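Local atomic coordinates of carbonic anhydrase (Trichomonas vaginalis, PDB entry 6Y04), a protein that probably catalyses the reversible hydration of carbon dioxide to hydrogencarbonate, as a beta-class carbonic anhydrase with one zinc ion per subunit. Residues V88-I93 and P162-L167. Sequence-based numbering, arbitrary orientation.
Sequences VQEIFI and PIHGLL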
ATOM      1  N   VAL A  88      15.796  -0.572   6.209  1.00 19.07           N
ATOM      2  CA  VAL A  88      15.701  -1.175   4.886  1.00 18.40           C
ATOM      3  C   VAL A  88      16.896  -0.743   4.032  1.00 18.30           C
ATOM      4  O   VAL A  88      17.248   0.431   4.000  1.00 18.82           O
ATOM      5  CB  VAL A  88      14.348  -0.875   4.203  1.00 17.87           C
ATOM      6  CG1 VAL A  88      14.407  -1.076   2.698  1.00 17.57           C
ATOM      7  CG2 VAL A  88      13.206  -1.690   4.798  1.00 17.60           C
ATOM      8  N   GLN A  89      17.480  -1.703   3.310  1.00 18.64           N
ATOM      9  CA  GLN A  89      18.689  -1.488   2.525  1.00 18.79           C
ATOM     10  C   GLN A  89      18.434  -1.683   1.030  1.00 18.37           C
ATOM     11  O   GLN A  89      19.288  -1.325   0.227  1.00 18.42           O
ATOM     12  CB  GLN A  89      19.790  -2.457   2.952  1.00 19.10           C
ATOM     13  CG  GLN A  89      20.188  -2.337   4.411  1.00 21.06           C
ATOM     14  CD  GLN A  89      21.016  -3.533   4.831  1.00 23.09           C
ATOM     15  OE1 GLN A  89      21.140  -4.517   4.102  1.00 23.76           O
ATOM     16  NE2 GLN A  89      21.594  -3.467   6.021  1.00 23.02           N
ATOM     17  N   GLU A  90      17.279  -2.264   0.663  1.00 17.88           N
ATOM     18  CA  GLU A  90      16.970  -2.564  -0.728  1.00 17.12           C
ATOM     19  C   GLU A  90      15.489  -2.312  -0.994  1.00 16.69           C
ATOM     20  O   GLU A  90      14.641  -2.628  -0.158  1.00 16.35           O
ATOM     21  CB  GLU A  90      17.323  -4.017  -1.059  1.00 17.64           C
ATOM     22  CG  GLU A  90      18.821  -4.303  -1.068  1.00 17.80           C
ATOM     23  CD  GLU A  90      19.230  -5.673  -1.581  1.00 18.39           C
ATOM     24  OE1 GLU A  90      18.766  -6.054  -2.674  1.00 19.20           O
ATOM     25  OE2 GLU A  90      20.004  -6.368  -0.885  1.00 18.01           O
ATOM     26  N   ILE A  91      15.192  -1.749  -2.170  1.00 15.84           N
ATOM     27  CA  ILE A  91      13.811  -1.516  -2.558  1.00 16.17           C
ATOM     28  C   ILE A  91      13.515  -2.306  -3.829  1.00 16.28           C
ATOM     29  O   ILE A  91      14.243  -2.203  -4.815  1.00 16.29           O
ATOM     30  CB  ILE A  91      13.518  -0.010  -2.737  1.00 16.61           C
ATOM     31  CG1 ILE A  91      13.763   0.793  -1.456  1.00 16.04           C
ATOM     32  CG2 ILE A  91      12.112   0.214  -3.281  1.00 16.08           C
ATOM     33  CD1 ILE A  91      13.791   2.297  -1.675  1.00 16.09           C
ATOM     34  N   PHE A  92      12.433  -3.092  -3.790  1.00 16.25           N
ATOM     35  CA  PHE A  92      11.924  -3.772  -4.969  1.00 16.44           C
ATOM     36  C   PHE A  92      10.589  -3.156  -5.371  1.00 16.68           C
ATOM     37  O   PHE A  92       9.638  -3.159  -4.587  1.00 16.81           O
ATOM     38  CB  PHE A  92      11.720  -5.257  -4.671  1.00 16.64           C
ATOM     39  CG  PHE A  92      12.985  -5.999  -4.334  1.00 16.71           C
ATOM     40  CD1 PHE A  92      13.560  -5.886  -3.075  1.00 17.30           C
ATOM     41  CD2 PHE A  92      13.607  -6.803  -5.279  1.00 16.61           C
ATOM     42  CE1 PHE A  92      14.735  -6.559  -2.764  1.00 17.03           C
ATOM     43  CE2 PHE A  92      14.779  -7.477  -4.968  1.00 16.63           C
ATOM     44  CZ  PHE A  92      15.338  -7.358  -3.713  1.00 16.69           C
ATOM     45  N   ILE A  93      10.532  -2.627  -6.600  1.00 16.54           N
ATOM     46  CA  ILE A  93       9.275  -2.160  -7.164  1.00 16.37           C
ATOM     47  C   ILE A  93       8.738  -3.209  -8.136  1.00 15.73           C
ATOM     48  O   ILE A  93       9.382  -3.539  -9.134  1.00 15.02           O
ATOM     49  CB  ILE A  93       9.449  -0.765  -7.799  1.00 17.30           C
ATOM     50  CG1 ILE A  93       9.847   0.255  -6.729  1.00 17.67           C
ATOM     51  CG2 ILE A  93       8.189  -0.338  -8.541  1.00 16.70           C
ATOM     52  CD1 ILE A  93      10.681   1.383  -7.262  1.00 18.30           C
ATOM     53  N   PRO A 162      20.061   0.095  -3.356  1.00 20.65           N
ATOM     54  CA  PRO A 162      19.595  -0.434  -4.639  1.00 20.06           C
ATOM     55  C   PRO A 162      18.077  -0.394  -4.820  1.00 19.39           C
ATOM     56  O   PRO A 162      17.320  -0.658  -3.885  1.00 18.98           O
ATOM     57  CB  PRO A 162      20.104  -1.884  -4.656  1.00 20.47           C
ATOM     58  CG  PRO A 162      20.494  -2.191  -3.225  1.00 19.77           C
ATOM     59  CD  PRO A 162      20.886  -0.868  -2.612  1.00 20.13           C
ATOM     60  N   ILE A 163      17.652  -0.039  -6.041  1.00 18.16           N
ATOM     61  CA  ILE A 163      16.249  -0.062  -6.422  1.00 17.26           C
ATOM     62  C   ILE A 163      16.064  -0.983  -7.625  1.00 16.48           C
ATOM     63  O   ILE A 163      16.546  -0.684  -8.723  1.00 15.32           O
ATOM     64  CB  ILE A 163      15.722   1.356  -6.703  1.00 17.31           C
ATOM     65  CG1 ILE A 163      16.026   2.291  -5.531  1.00 17.63           C
ATOM     66  CG2 ILE A 163      14.234   1.306  -7.010  1.00 16.80           C
ATOM     67  CD1 ILE A 163      16.263   3.705  -5.950  1.00 17.60           C
ATOM     68  N   HIS A 164      15.338  -2.089  -7.388  1.00 15.51           N
ATOM     69  CA  HIS A 164      15.090  -3.114  -8.390  1.00 14.81           C
ATOM     70  C   HIS A 164      13.682  -2.974  -8.960  1.00 14.76           C
ATOM     71  O   HIS A 164      12.790  -2.423  -8.324  1.00 14.74           O
ATOM     72  CB  HIS A 164      15.285  -4.522  -7.806  1.00 13.90           C
ATOM     73  CG  HIS A 164      16.458  -4.650  -6.900  1.00 13.47           C
ATOM     74  ND1 HIS A 164      17.724  -4.870  -7.371  1.00 13.37           N
ATOM     75  CD2 HIS A 164      16.558  -4.590  -5.555  1.00 13.58           C
ATOM     76  CE1 HIS A 164      18.562  -4.940  -6.355  1.00 13.50           C
ATOM     77  NE2 HIS A 164      17.871  -4.766  -5.228  1.00 13.22           N
ATOM     78  N   GLY A 165      13.503  -3.514 -10.166  1.00 14.82           N
ATOM     79  CA  GLY A 165      12.210  -3.542 -10.817  1.00 15.02           C
ATOM     80  C   GLY A 165      11.832  -4.966 -11.195  1.00 14.77           C
ATOM     81  O   GLY A 165      12.617  -5.659 -11.830  1.00 15.20           O
ATOM     82  N   LEU A 166      10.634  -5.379 -10.770  1.00 14.89           N
ATOM     83  CA  LEU A 166      10.134  -6.715 -11.042  1.00 15.21           C
ATOM     84  C   LEU A 166       8.757  -6.618 -11.689  1.00 15.79           C
ATOM     85  O   LEU A 166       8.031  -5.642 -11.502  1.00 15.69           O
ATOM     86  CB  LEU A 166      10.048  -7.507  -9.735  1.00 14.64           C
ATOM     87  CG  LEU A 166      11.343  -7.615  -8.930  1.00 14.84           C
ATOM     88  CD1 LEU A 166      11.116  -8.414  -7.658  1.00 14.07           C
ATOM     89  CD2 LEU A 166      12.462  -8.239  -9.751  1.00 14.42           C
ATOM     90  N   LEU A 167       8.414  -7.677 -12.419  1.00 16.33           N
ATOM     91  CA  LEU A 167       7.089  -7.843 -12.982  1.00 17.22           C
ATOM     92  C   LEU A 167       6.564  -9.207 -12.543  1.00 17.42           C
ATOM     93  O   LEU A 167       7.256 -10.218 -12.673  1.00 17.67           O
ATOM     94  CB  LEU A 167       7.185  -7.716 -14.507  1.00 17.68           C
ATOM     95  CG  LEU A 167       5.914  -8.056 -15.288  1.00 18.51           C
ATOM     96  CD1 LEU A 167       4.963  -6.868 -15.333  1.00 18.70           C
ATOM     97  CD2 LEU A 167       6.255  -8.504 -16.705  1.00 18.13           C
TER
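Strands 90-93 and 163-167 run side by side as parallel neighbours. Ile91 pairs with Ile163, Phe92 with His164 and Ile93 with Gly165. Four nearly straight backbone hydrogen bonds form the ladder. Ile91 N binds Pro162 O at 2.9 Å, and Ile91 O receives His164 N. Ile93 N then binds His164 O from above the carbonyl plane, while Leu166 N lies in the plane of the Ile93 carbonyl.

On one face, Phe92 and His164 form an offset stack. In both, CG is anti to the carbonyl carbon (chi1 -63° in Phe92), so the rings lean the same way. Their centroids are 4.4 Å apart and their planes 29° apart. CD2 of His164 sits over the rim of the phenyl face, 3.4 Å from Phe92 CE2. Leu166 CD1 reaches Phe92 CD2 at 3.8 Å. Ile7 of the second subunit packs on Phe92, and its Leu4 on Leu166.

His164 NE2 donates to Glu90 OE1 at 3.0 Å. The oxygen receives it on its anti lone pair, tilted from the imidazole plane; the bond is bent (142°). His164 ND1 accepts from Gly181 N, consistent with a neutral ring protonated at NE2. Tyr182 OH also binds Glu90 OE1.

On the other face, Ile93 CD1 meets Ile163 CG2 at 3.6 Å, and both residues pack against helix 140-152. Ile91 packs against helix 74-85.

This buried ladder, with its stack and isoleucine contact, is the tight part. Pro162 CG still touches Glu90 CG at 3.5 Å near its end. Only the Gln89 side chain leads away, exposed.

Helices on one face, the second subunit on the other, and strand 90-96 ending at zinc ligand His96 are characteristic of the beta-class carbonic anhydrase alpha/beta core.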